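Local coordinates for protein AimR transcriptional regulator (Bacillus phage phi3T, PDB 5ZVV) that switches the phage between lysis and lysogeny by activating transcription of the aimX locus as a dimer, an activity lost when the arbitrium peptide makes it monomeric, at residues Glu84-Ile88 with Ser188-Arg192; Val116-His120 with Phe150-Met154; Leu294-Ala298 with Ala310-Leu314; Gly328-Tyr332 with Phe359-Pro363. All coordinates share one frame; numbering follows the deposited sequence.

Contact 1 (Glu84-Ile88 with Ser188-Arg192); sequences EYSDI and SFKSR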
loop_
_atom_site.group_PDB
_atom_site.type_symbol
_atom_site.label_atom_id
_atom_site.label_comp_id
_atom_site.label_asym_id
_atom_site.label_seq_id
_atom_site.Cartn_x
_atom_site.Cartn_y
_atom_site.Cartn_z
ATOM N N GLU A 84 -8.871 10.642 25.026
ATOM C CA GLU A 84 -7.577 10.167 24.540
ATOM C C GLU A 84 -6.929 9.204 25.530
ATOM O O GLU A 84 -6.409 8.150 25.138
ATOM C CB GLU A 84 -6.643 11.343 24.243
ATOM C CG GLU A 84 -5.163 10.954 24.113
ATOM C CD GLU A 84 -4.883 9.923 23.020
ATOM O OE1 GLU A 84 -5.765 9.663 22.173
ATOM O OE2 GLU A 84 -3.764 9.367 23.006
ATOM N N TYR A 85 -6.942 9.548 26.820
ATOM C CA TYR A 85 -6.372 8.653 27.822
ATOM C C TYR A 85 -7.125 7.328 27.869
ATOM O O TYR A 85 -6.515 6.260 27.994
ATOM C CB TYR A 85 -6.380 9.327 29.196
ATOM C CG TYR A 85 -5.506 8.642 30.222
ATOM C CD1 TYR A 85 -4.121 8.712 30.141
ATOM C CD2 TYR A 85 -6.066 7.935 31.278
ATOM C CE1 TYR A 85 -3.318 8.092 31.078
ATOM C CE2 TYR A 85 -5.272 7.311 32.220
ATOM C CZ TYR A 85 -3.901 7.393 32.116
ATOM O OH TYR A 85 -3.106 6.772 33.053
ATOM N N SER A 86 -8.453 7.377 27.759
ATOM C CA SER A 86 -9.235 6.146 27.776
ATOM C C SER A 86 -8.900 5.269 26.579
ATOM O O SER A 86 -8.719 4.054 26.722
ATOM C CB SER A 86 -10.729 6.473 27.804
ATOM O OG SER A 86 -11.507 5.298 27.945
ATOM N N ASP A 87 -8.787 5.868 25.390
ATOM C CA ASP A 87 -8.568 5.057 24.199
ATOM C C ASP A 87 -7.145 4.511 24.138
ATOM O O ASP A 87 -6.934 3.386 23.669
ATOM C CB ASP A 87 -8.879 5.859 22.940
ATOM C CG ASP A 87 -8.769 5.019 21.688
ATOM O OD1 ASP A 87 -9.683 4.207 21.438
ATOM O OD2 ASP A 87 -7.757 5.154 20.967
ATOM N N ILE A 88 -6.156 5.285 24.594
ATOM C CA ILE A 88 -4.787 4.778 24.540
ATOM C C ILE A 88 -4.603 3.622 25.519
ATOM O O ILE A 88 -3.770 2.736 25.293
ATOM C CB ILE A 88 -3.767 5.908 24.790
ATOM C CG1 ILE A 88 -2.386 5.496 24.275
ATOM C CG2 ILE A 88 -3.695 6.266 26.267
ATOM C CD1 ILE A 88 -1.331 6.576 24.397
ATOM N N SER A 188 0.877 12.080 24.549
ATOM C CA SER A 188 0.149 10.844 24.270
ATOM C C SER A 188 0.296 10.444 22.805
ATOM O O SER A 188 0.630 9.292 22.485
ATOM C CB SER A 188 -1.326 11.019 24.643
ATOM O OG SER A 188 -2.009 9.777 24.664
ATOM N N PHE A 189 0.065 11.397 21.897
ATOM C CA PHE A 189 0.221 11.122 20.472
ATOM C C PHE A 189 1.652 10.715 20.148
ATOM O O PHE A 189 1.881 9.828 19.314
ATOM C CB PHE A 189 -0.191 12.347 19.657
ATOM C CG PHE A 189 -1.670 12.621 19.677
ATOM C CD1 PHE A 189 -2.549 11.725 20.271
ATOM C CD2 PHE A 189 -2.185 13.767 19.090
ATOM C CE1 PHE A 189 -3.911 11.969 20.289
ATOM C CE2 PHE A 189 -3.551 14.015 19.099
ATOM C CZ PHE A 189 -4.413 13.116 19.701
ATOM N N LYS A 190 2.628 11.351 20.804
ATOM C CA LYS A 190 4.023 10.977 20.605
ATOM C C LYS A 190 4.250 9.513 20.953
ATOM O O LYS A 190 4.891 8.776 20.196
ATOM C CB LYS A 190 4.942 11.873 21.439
ATOM C CG LYS A 190 5.258 13.229 20.816
ATOM C CD LYS A 190 6.201 14.020 21.715
ATOM C CE LYS A 190 6.483 15.410 21.164
ATOM N NZ LYS A 190 7.274 16.225 22.131
ATOM N N SER A 191 3.728 9.069 22.097
ATOM C CA SER A 191 3.887 7.666 22.466
ATOM C C SER A 191 3.225 6.746 21.444
ATOM O O SER A 191 3.806 5.724 21.048
ATOM C CB SER A 191 3.326 7.427 23.866
ATOM O OG SER A 191 1.936 7.701 23.912
ATOM N N ARG A 192 2.016 7.103 20.991
ATOM C CA ARG A 192 1.339 6.314 19.960
ATOM C C ARG A 192 2.219 6.138 18.726
ATOM O O ARG A 192 2.528 5.009 18.313
ATOM C CB ARG A 192 0.019 6.981 19.568
ATOM C CG ARG A 192 -1.109 6.903 20.585
ATOM C CD ARG A 192 -2.328 7.620 20.020
ATOM N NE ARG A 192 -3.485 7.623 20.908
ATOM C CZ ARG A 192 -4.444 6.701 20.890
ATOM N NH1 ARG A 192 -4.378 5.686 20.040
ATOM N NH2 ARG A 192 -5.466 6.795 21.727
HETATM O O HOH W 1 -5.866 2.983 20.198
#

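Contact 2 (Val116-His120 with Phe150-Met154); sequences VYSLH and FSNAM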
loop_
_atom_site.group_PDB
_atom_site.type_symbol
_atom_site.label_atom_id
_atom_site.label_comp_id
_atom_site.label_asym_id
_atom_site.label_seq_id
_atom_site.Cartn_x
_atom_site.Cartn_y
_atom_site.Cartn_z
ATOM N N VAL A 116 -14.320 12.213 15.492
ATOM C CA VAL A 116 -13.067 11.622 15.030
ATOM C C VAL A 116 -12.773 10.334 15.789
ATOM O O VAL A 116 -12.415 9.313 15.192
ATOM C CB VAL A 116 -11.913 12.631 15.155
ATOM C CG1 VAL A 116 -10.588 11.966 14.816
ATOM C CG2 VAL A 116 -12.155 13.819 14.240
ATOM N N TYR A 117 -12.925 10.356 17.117
ATOM C CA TYR A 117 -12.703 9.138 17.888
ATOM C C TYR A 117 -13.770 8.092 17.599
ATOM O O TYR A 117 -13.497 6.888 17.682
ATOM C CB TYR A 117 -12.649 9.455 19.381
ATOM C CG TYR A 117 -11.284 9.925 19.829
ATOM C CD1 TYR A 117 -10.890 11.247 19.659
ATOM C CD2 TYR A 117 -10.382 9.042 20.406
ATOM C CE1 TYR A 117 -9.638 11.677 20.060
ATOM C CE2 TYR A 117 -9.129 9.462 20.809
ATOM C CZ TYR A 117 -8.763 10.779 20.633
ATOM O OH TYR A 117 -7.519 11.195 21.038
ATOM N N SER A 118 -14.983 8.525 17.255
ATOM C CA SER A 118 -16.002 7.578 16.819
ATOM C C SER A 118 -15.572 6.872 15.540
ATOM O O SER A 118 -15.719 5.649 15.418
ATOM C CB SER A 118 -17.336 8.297 16.619
ATOM O OG SER A 118 -18.363 7.376 16.305
ATOM N N LEU A 119 -15.029 7.627 14.576
ATOM C CA LEU A 119 -14.486 7.005 13.370
ATOM C C LEU A 119 -13.344 6.057 13.706
ATOM O O LEU A 119 -13.264 4.950 13.158
ATOM C CB LEU A 119 -14.011 8.077 12.388
ATOM C CG LEU A 119 -15.068 8.987 11.762
ATOM C CD1 LEU A 119 -14.408 9.983 10.827
ATOM C CD2 LEU A 119 -16.108 8.168 11.023
ATOM N N HIS A 120 -12.449 6.483 14.600
ATOM C CA HIS A 120 -11.346 5.638 15.053
ATOM C C HIS A 120 -11.858 4.302 15.583
ATOM O O HIS A 120 -11.343 3.232 15.230
ATOM C CB HIS A 120 -10.553 6.390 16.126
ATOM C CG HIS A 120 -9.492 5.575 16.795
ATOM N ND1 HIS A 120 -8.543 4.865 16.094
ATOM C CD2 HIS A 120 -9.212 5.384 18.107
ATOM C CE1 HIS A 120 -7.734 4.257 16.943
ATOM N NE2 HIS A 120 -8.117 4.556 18.170
ATOM N N PHE A 150 -4.940 13.624 14.697
ATOM C CA PHE A 150 -5.382 12.275 15.034
ATOM C C PHE A 150 -6.195 11.649 13.911
ATOM O O PHE A 150 -6.130 10.431 13.709
ATOM C CB PHE A 150 -6.188 12.281 16.334
ATOM C CG PHE A 150 -6.445 10.908 16.889
ATOM C CD1 PHE A 150 -5.430 10.200 17.513
ATOM C CD2 PHE A 150 -7.695 10.321 16.777
ATOM C CE1 PHE A 150 -5.657 8.936 18.020
ATOM C CE2 PHE A 150 -7.931 9.058 17.282
ATOM C CZ PHE A 150 -6.908 8.362 17.905
ATOM N N SER A 151 -6.956 12.453 13.168
ATOM C CA SER A 151 -7.675 11.919 12.018
ATOM C C SER A 151 -6.729 11.331 10.982
ATOM O O SER A 151 -7.171 10.565 10.119
ATOM C CB SER A 151 -8.543 13.004 11.379
ATOM O OG SER A 151 -7.753 14.079 10.907
ATOM N N ASN A 152 -5.439 11.667 11.045
ATOM C CA ASN A 152 -4.446 11.021 10.198
ATOM C C ASN A 152 -3.702 9.904 10.917
ATOM O O ASN A 152 -3.519 8.822 10.349
ATOM C CB ASN A 152 -3.452 12.057 9.668
ATOM C CG ASN A 152 -4.051 12.926 8.582
ATOM O OD1 ASN A 152 -4.214 12.487 7.445
ATOM N ND2 ASN A 152 -4.393 14.162 8.927
ATOM N N ALA A 153 -3.293 10.137 12.168
ATOM C CA ALA A 153 -2.570 9.115 12.919
ATOM C C ALA A 153 -3.405 7.855 13.112
ATOM O O ALA A 153 -2.860 6.746 13.129
ATOM C CB ALA A 153 -2.132 9.675 14.274
HETATM N N MSE A 154 -4.719 8.003 13.248
HETATM C CA MSE A 154 -5.610 6.863 13.447
HETATM C C MSE A 154 -5.629 5.947 12.232
HETATM O O MSE A 154 -5.940 4.762 12.344
HETATM C CB MSE A 154 -7.030 7.338 13.756
HETATM C CG MSE A 154 -7.776 7.867 12.546
HETATM SE SE MSE A 154 -9.550 8.519 13.011
HETATM C CE MSE A 154 -10.317 8.697 11.222
HETATM O O HOH W 2 -7.918 3.692 13.544
#

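Contact 3 (Leu294-Ala298 with Ala310-Leu314); sequences LQLRA and ATEIL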
loop_
_atom_site.group_PDB
_atom_site.type_symbol
_atom_site.label_atom_id
_atom_site.label_comp_id
_atom_site.label_asym_id
_atom_site.label_seq_id
_atom_site.Cartn_x
_atom_site.Cartn_y
_atom_site.Cartn_z
ATOM N N LEU A 294 -1.376 -22.400 20.124
ATOM C CA LEU A 294 -1.315 -23.783 19.662
ATOM C C LEU A 294 -0.020 -24.048 18.906
ATOM O O LEU A 294 0.617 -25.091 19.099
ATOM C CB LEU A 294 -2.522 -24.097 18.778
ATOM C CG LEU A 294 -3.848 -24.355 19.490
ATOM C CD1 LEU A 294 -4.957 -24.611 18.474
ATOM C CD2 LEU A 294 -3.704 -25.527 20.448
ATOM N N GLN A 295 0.382 -23.112 18.037
ATOM C CA GLN A 295 1.647 -23.248 17.320
ATOM C C GLN A 295 2.822 -23.326 18.283
ATOM O O GLN A 295 3.728 -24.147 18.102
ATOM C CB GLN A 295 1.847 -22.076 16.362
ATOM C CG GLN A 295 1.020 -22.125 15.096
ATOM C CD GLN A 295 1.466 -21.077 14.101
ATOM O OE1 GLN A 295 2.329 -20.250 14.402
ATOM N NE2 GLN A 295 0.887 -21.107 12.906
ATOM N N LEU A 296 2.826 -22.470 19.309
ATOM C CA LEU A 296 3.912 -22.479 20.283
ATOM C C LEU A 296 3.934 -23.780 21.073
ATOM O O LEU A 296 5.009 -24.317 21.371
ATOM C CB LEU A 296 3.776 -21.279 21.216
ATOM C CG LEU A 296 4.027 -19.949 20.505
ATOM C CD1 LEU A 296 3.816 -18.768 21.435
ATOM C CD2 LEU A 296 5.430 -19.941 19.932
ATOM N N ARG A 297 2.754 -24.305 21.416
ATOM C CA ARG A 297 2.687 -25.580 22.125
ATOM C C ARG A 297 3.213 -26.720 21.257
ATOM O O ARG A 297 3.926 -27.605 21.748
ATOM C CB ARG A 297 1.248 -25.848 22.566
ATOM C CG ARG A 297 1.037 -27.157 23.303
ATOM C CD ARG A 297 -0.417 -27.311 23.717
ATOM N NE ARG A 297 -0.662 -28.592 24.368
ATOM C CZ ARG A 297 -1.859 -29.014 24.763
ATOM N NH1 ARG A 297 -2.932 -28.255 24.574
ATOM N NH2 ARG A 297 -1.982 -30.198 25.347
ATOM N N ALA A 298 2.875 -26.712 19.966
ATOM C CA ALA A 298 3.413 -27.725 19.062
ATOM C C ALA A 298 4.923 -27.581 18.918
ATOM O O ALA A 298 5.643 -28.581 18.830
ATOM C CB ALA A 298 2.725 -27.632 17.699
ATOM N N ALA A 310 2.447 -32.912 18.647
ATOM C CA ALA A 310 2.697 -31.742 17.811
ATOM C C ALA A 310 2.007 -31.874 16.459
ATOM O O ALA A 310 1.334 -30.946 15.996
ATOM C CB ALA A 310 4.202 -31.540 17.631
ATOM N N THR A 311 2.164 -33.031 15.812
ATOM C CA THR A 311 1.521 -33.270 14.525
ATOM C C THR A 311 0.004 -33.251 14.651
ATOM O O THR A 311 -0.691 -32.853 13.710
ATOM C CB THR A 311 2.000 -34.602 13.943
ATOM O OG1 THR A 311 3.422 -34.559 13.762
ATOM C CG2 THR A 311 1.341 -34.883 12.599
ATOM N N GLU A 312 -0.528 -33.665 15.800
ATOM C CA GLU A 312 -1.964 -33.544 16.031
ATOM C C GLU A 312 -2.387 -32.079 16.049
ATOM O O GLU A 312 -3.363 -31.689 15.392
ATOM C CB GLU A 312 -2.335 -34.239 17.341
ATOM C CG GLU A 312 -3.818 -34.476 17.532
ATOM C CD GLU A 312 -4.098 -35.503 18.612
ATOM O OE1 GLU A 312 -3.196 -35.754 19.443
ATOM O OE2 GLU A 312 -5.214 -36.066 18.623
ATOM N N ILE A 313 -1.648 -31.247 16.789
ATOM C CA ILE A 313 -1.967 -29.822 16.841
ATOM C C ILE A 313 -1.869 -29.195 15.453
ATOM O O ILE A 313 -2.722 -28.390 15.059
ATOM C CB ILE A 313 -1.054 -29.109 17.856
ATOM C CG1 ILE A 313 -1.330 -29.623 19.270
ATOM C CG2 ILE A 313 -1.249 -27.601 17.787
ATOM C CD1 ILE A 313 -0.473 -28.973 20.332
ATOM N N LEU A 314 -0.839 -29.560 14.684
ATOM C CA LEU A 314 -0.675 -28.984 13.352
ATOM C C LEU A 314 -1.770 -29.459 12.401
ATOM O O LEU A 314 -2.233 -28.694 11.544
ATOM C CB LEU A 314 0.710 -29.322 12.801
ATOM C CG LEU A 314 1.899 -28.753 13.586
ATOM C CD1 LEU A 314 3.221 -29.186 12.975
ATOM C CD2 LEU A 314 1.828 -27.234 13.667
#

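Contact 4 (Gly328-Tyr332 with Phe359-Pro363); sequences GFYYY and FIQLP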
loop_
_atom_site.group_PDB
_atom_site.type_symbol
_atom_site.label_atom_id
_atom_site.label_comp_id
_atom_site.label_asym_id
_atom_site.label_seq_id
_atom_site.Cartn_x
_atom_site.Cartn_y
_atom_site.Cartn_z
ATOM N N GLY A 328 3.785 -19.110 7.643
ATOM C CA GLY A 328 5.237 -19.184 7.659
ATOM C C GLY A 328 5.751 -19.935 8.869
ATOM O O GLY A 328 6.570 -20.857 8.751
ATOM N N PHE A 329 5.255 -19.569 10.057
ATOM C CA PHE A 329 5.604 -20.347 11.246
ATOM C C PHE A 329 5.154 -21.799 11.113
ATOM O O PHE A 329 5.908 -22.726 11.439
ATOM C CB PHE A 329 4.996 -19.711 12.495
ATOM C CG PHE A 329 5.636 -18.413 12.884
ATOM C CD1 PHE A 329 6.844 -18.400 13.563
ATOM C CD2 PHE A 329 5.033 -17.207 12.572
ATOM C CE1 PHE A 329 7.438 -17.208 13.922
ATOM C CE2 PHE A 329 5.626 -16.007 12.928
ATOM C CZ PHE A 329 6.828 -16.008 13.604
ATOM N N TYR A 330 3.933 -22.009 10.613
ATOM C CA TYR A 330 3.354 -23.348 10.521
ATOM C C TYR A 330 4.235 -24.276 9.696
ATOM O O TYR A 330 4.591 -25.376 10.140
ATOM C CB TYR A 330 1.948 -23.251 9.923
ATOM C CG TYR A 330 1.290 -24.572 9.582
ATOM C CD1 TYR A 330 0.581 -25.288 10.539
ATOM C CD2 TYR A 330 1.354 -25.088 8.294
ATOM C CE1 TYR A 330 -0.028 -26.490 10.227
ATOM C CE2 TYR A 330 0.749 -26.289 7.972
ATOM C CZ TYR A 330 0.060 -26.987 8.940
ATOM O OH TYR A 330 -0.543 -28.182 8.617
ATOM N N TYR A 331 4.604 -23.848 8.487
ATOM C CA TYR A 331 5.476 -24.674 7.666
ATOM C C TYR A 331 6.896 -24.736 8.212
ATOM O O TYR A 331 7.617 -25.695 7.908
ATOM C CB TYR A 331 5.496 -24.154 6.228
ATOM C CG TYR A 331 4.163 -24.250 5.521
ATOM C CD1 TYR A 331 3.793 -25.409 4.850
ATOM C CD2 TYR A 331 3.276 -23.183 5.526
ATOM C CE1 TYR A 331 2.576 -25.501 4.203
ATOM C CE2 TYR A 331 2.054 -23.266 4.882
ATOM C CZ TYR A 331 1.710 -24.426 4.223
ATOM O OH TYR A 331 0.497 -24.515 3.578
ATOM N N TYR A 332 7.317 -23.757 9.021
ATOM C CA TYR A 332 8.595 -23.907 9.712
ATOM C C TYR A 332 8.558 -25.085 10.681
ATOM O O TYR A 332 9.492 -25.894 10.730
ATOM C CB TYR A 332 8.969 -22.616 10.444
ATOM C CG TYR A 332 10.206 -22.755 11.304
ATOM C CD1 TYR A 332 11.453 -22.970 10.731
ATOM C CD2 TYR A 332 10.128 -22.676 12.688
ATOM C CE1 TYR A 332 12.586 -23.103 11.510
ATOM C CE2 TYR A 332 11.259 -22.806 13.477
ATOM C CZ TYR A 332 12.483 -23.019 12.882
ATOM O OH TYR A 332 13.610 -23.148 13.660
ATOM N N PHE A 359 11.325 -12.761 10.898
ATOM C CA PHE A 359 11.230 -14.176 11.234
ATOM C C PHE A 359 11.526 -15.097 10.058
ATOM O O PHE A 359 11.590 -16.317 10.251
ATOM C CB PHE A 359 9.848 -14.489 11.812
ATOM C CG PHE A 359 9.601 -13.850 13.147
ATOM C CD1 PHE A 359 10.183 -14.367 14.292
ATOM C CD2 PHE A 359 8.798 -12.728 13.256
ATOM C CE1 PHE A 359 9.966 -13.781 15.521
ATOM C CE2 PHE A 359 8.575 -12.137 14.481
ATOM C CZ PHE A 359 9.160 -12.663 15.617
ATOM N N ILE A 360 11.728 -14.550 8.855
ATOM C CA ILE A 360 12.109 -15.379 7.719
ATOM C C ILE A 360 13.453 -16.053 7.956
ATOM O O ILE A 360 13.787 -17.035 7.283
ATOM C CB ILE A 360 12.124 -14.536 6.425
ATOM C CG1 ILE A 360 12.230 -15.439 5.192
ATOM C CG2 ILE A 360 13.261 -13.521 6.456
ATOM C CD1 ILE A 360 12.138 -14.695 3.882
ATOM N N GLN A 361 14.236 -15.559 8.914
ATOM C CA GLN A 361 15.495 -16.217 9.228
ATOM C C GLN A 361 15.287 -17.567 9.896
ATOM O O GLN A 361 16.218 -18.378 9.917
ATOM C CB GLN A 361 16.359 -15.316 10.112
ATOM C CG GLN A 361 15.743 -14.967 11.454
ATOM C CD GLN A 361 16.584 -13.973 12.235
ATOM O OE1 GLN A 361 17.683 -14.294 12.690
ATOM N NE2 GLN A 361 16.076 -12.754 12.384
ATOM N N LEU A 362 14.090 -17.830 10.436
ATOM C CA LEU A 362 13.835 -19.135 11.049
ATOM C C LEU A 362 14.098 -20.275 10.076
ATOM O O LEU A 362 14.964 -21.121 10.365
ATOM C CB LEU A 362 12.413 -19.182 11.622
ATOM C CG LEU A 362 12.123 -18.447 12.923
ATOM C CD1 LEU A 362 10.648 -18.570 13.257
ATOM C CD2 LEU A 362 12.968 -19.033 14.026
ATOM N N PRO A 363 13.424 -20.363 8.921
ATOM C CA PRO A 363 13.779 -21.443 7.988
ATOM C C PRO A 363 15.156 -21.264 7.378
ATOM O O PRO A 363 15.881 -22.254 7.201
ATOM C CB PRO A 363 12.666 -21.375 6.934
ATOM C CG PRO A 363 12.203 -19.976 6.977
ATOM C CD PRO A 363 12.303 -19.552 8.401
HETATM O O HOH W 3 15.529 -21.757 12.861
#

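Contact 1 (Glu84-Ile88 with Ser188-Arg192)
Glu84 and Arg192 reach toward each other from opposite directions, and the tight part of the contact is their two-point salt bridge. Arg192 presents NE and NH2 side-on, one nitrogen to each carboxylate oxygen. The NE bond to Glu84 OE2 measures 2.7 Å, is nearly straight (167°) and uses the syn lone pair, lying in the guanidinium plane; NH2 meets Glu84 OE1 at 2.9 Å from above the carboxylate plane, a more bent bond. The Glu84 chain bends about its CB-CG bond (chi2 59°), which turns its carboxylate toward the guanidinium. Ser188 OG also donates to Glu84 OE2, but at 2.4 Å the separation is too short to be trusted in detail. Helix 77-88 and helix 184-203 run here at 21°, with axes 11.3 Å apart, a spacing bridged by the long side chains of Glu84 and Arg192, with Ile88 packed beside them, within this all-helical, TPR-related fold. Ile88 lies over one face of the guanidinium through CG1, and its CD1 touches Ser188 OG at 3.3 Å. Tyr117 OH adds a further hydrogen bond to Glu84 OE1. The Asp87 side is the hydrated one: a second salt bridge, Arg192 NH2 to the anti lone pair of Asp87 OD2 at 2.9 Å, completes a Glu84-Asp87-Arg192 network, the two flat groups nearly coplanar, and a water 3.1 Å from Arg192 NH1 bridges it to OD2. Tyr157 OH is a second partner of NH1.

Contact 2 (Val116-His120 with Phe150-Met154)
An aromatic cluster of Tyr117, His120 and Phe150 joins helix 108-124 to helix 145-161, and Phe150 is the member that touches both others. Its ring lies against Tyr117 in an offset stack, with centroids 4.4 Å apart and planes only 12° from parallel; the nearest carbons are CE2 of Tyr117 and CE2 of Phe150, at 3.7 Å. Toward His120 the same ring turns its edge: Phe150 CZ stands over the imidazole face, 3.8 Å from His120 CD2, and planes 81° apart define a T-shaped pair. With chi1 at 173°, His120 swings its imidazole away from its own backbone N and across to Phe150. The two helices run almost parallel, with axes 10.0 Å apart and helix 130-139 between them in sequence, an arrangement consistent with the stacked helices of TPR-like folds. Val116 CG1 fits at the Phe150 edge, 3.9 Å from CD2. Met154, present as selenomethionine, lays CB over the Phe150 face remote from Tyr117 and runs its extended chain past His120 CB; its SE rests 3.7 Å from Val116 O, and its CE meets Leu119 CB at 3.9 Å. At the in-plane edge of His120 a water lies 2.9 Å from ND1 and donates to Met154 O, spanning the helices. A weak hydrogen bond links His120 NE2 to Asp87 OD2, while Phe189 packs against the Phe150 ring.

Contact 3 (Leu294-Ala298 with Ala310-Leu314)
The guanidinium of Arg297, the one flat group touching across this contact, meets Ile313 CD1 obliquely. The closer touch is made lower down the Arg297 chain, where CD lies 3.8 Å from Ile313 CD1, while the charged end continues past to a hydrogen bond from NH2 to Tyr301 OH. Helix 291-304 and helix 307-318 follow each other directly and form an antiparallel helical hairpin, the building element of TPR-like folds; the segment axes run at 158° and come within 9.0 Å. The spacing is consistent with the small residues at the closest point: the CA atoms of Ala298 and Ala310 are 4.3 Å apart, and their CB atoms 4.2 Å. Ile313 fills the next position along the interface. With CG1 beside the backbone N and CG2 anti to it (chi1 -65°), its two branches divide the work, CD1 serving Arg297 and CG2 reaching 4.0 Å from Ala298 CB. Leu314 CD2 also reaches Ala298 CB, at 4.1 Å. No hydrogen bond crosses between the segments; methyl groups pack on one another and on backbone carbonyls. At the Leu294 end, Ile313 CG2 presses against the backbone, 3.4 Å from Leu294 O.

Contact 4 (Gly328-Tyr332 with Phe359-Pro363)
Leu362 CB sits squarely over the face of the Tyr332 ring, 3.9 Å from its centroid and 9° off the ring normal, a CH-pi contact. Beyond CB the chain leaves with CG anti to the carbonyl carbon (chi1 -76°) and splits at its tip between two aromatic rings. CD1 goes to Phe329, 3.5 Å from CE1, whereas CD2 stays by Tyr332, 4.2 Å from CZ. The backbone of Leu362 presses on the same tyrosine: its O lies 3.3 Å from Tyr332 CE1, and the following Pro363 N approaches the ring obliquely at CD1. One water joins Tyr332 OH to Leu362 O, donating to the carbonyl at a short 2.6 Å, so the hydroxyl reaches the opposing backbone indirectly. Phe329 also meets Phe359: its CZ stands over one face of the Phe359 ring, 3.5 Å from CG, and with planes at 58° and centroids 5.2 Å apart the two rings meet obliquely. Phe351 adds an edge-to-face neighbour to Phe329, and Phe240 covers part of Leu362. No direct hydrogen bond links the two segments. The geometry is that of apolar and aromatic packing of helix 324-338 against the loop at Phe359 and Leu362-Pro363 of helix 361-369, with helix 341-353 intervening in sequence, consistent with next-but-one helices packing side by side in a TPR-like array.

From the N terminus, helix 77-88 opens contact 1, whose loop closes about a hundred residues later on helix 184-203. Contact 2 is nested inside it, joining helix 108-124 to helix 145-161, and the two touch, with centres about 12 Å apart. Contacts 3 and 4 follow in series. The first closes a short hairpin between helices 291-304 and 307-318; the second ties helix 324-338 to the loop and helix at 359-363. These two also touch, as Gln295 and Leu314 meet Phe329 and Tyr330. No loops cross. Contacts 2 and 3 lie on opposite sides of the chain's centre, their own centres about 39 Å apart.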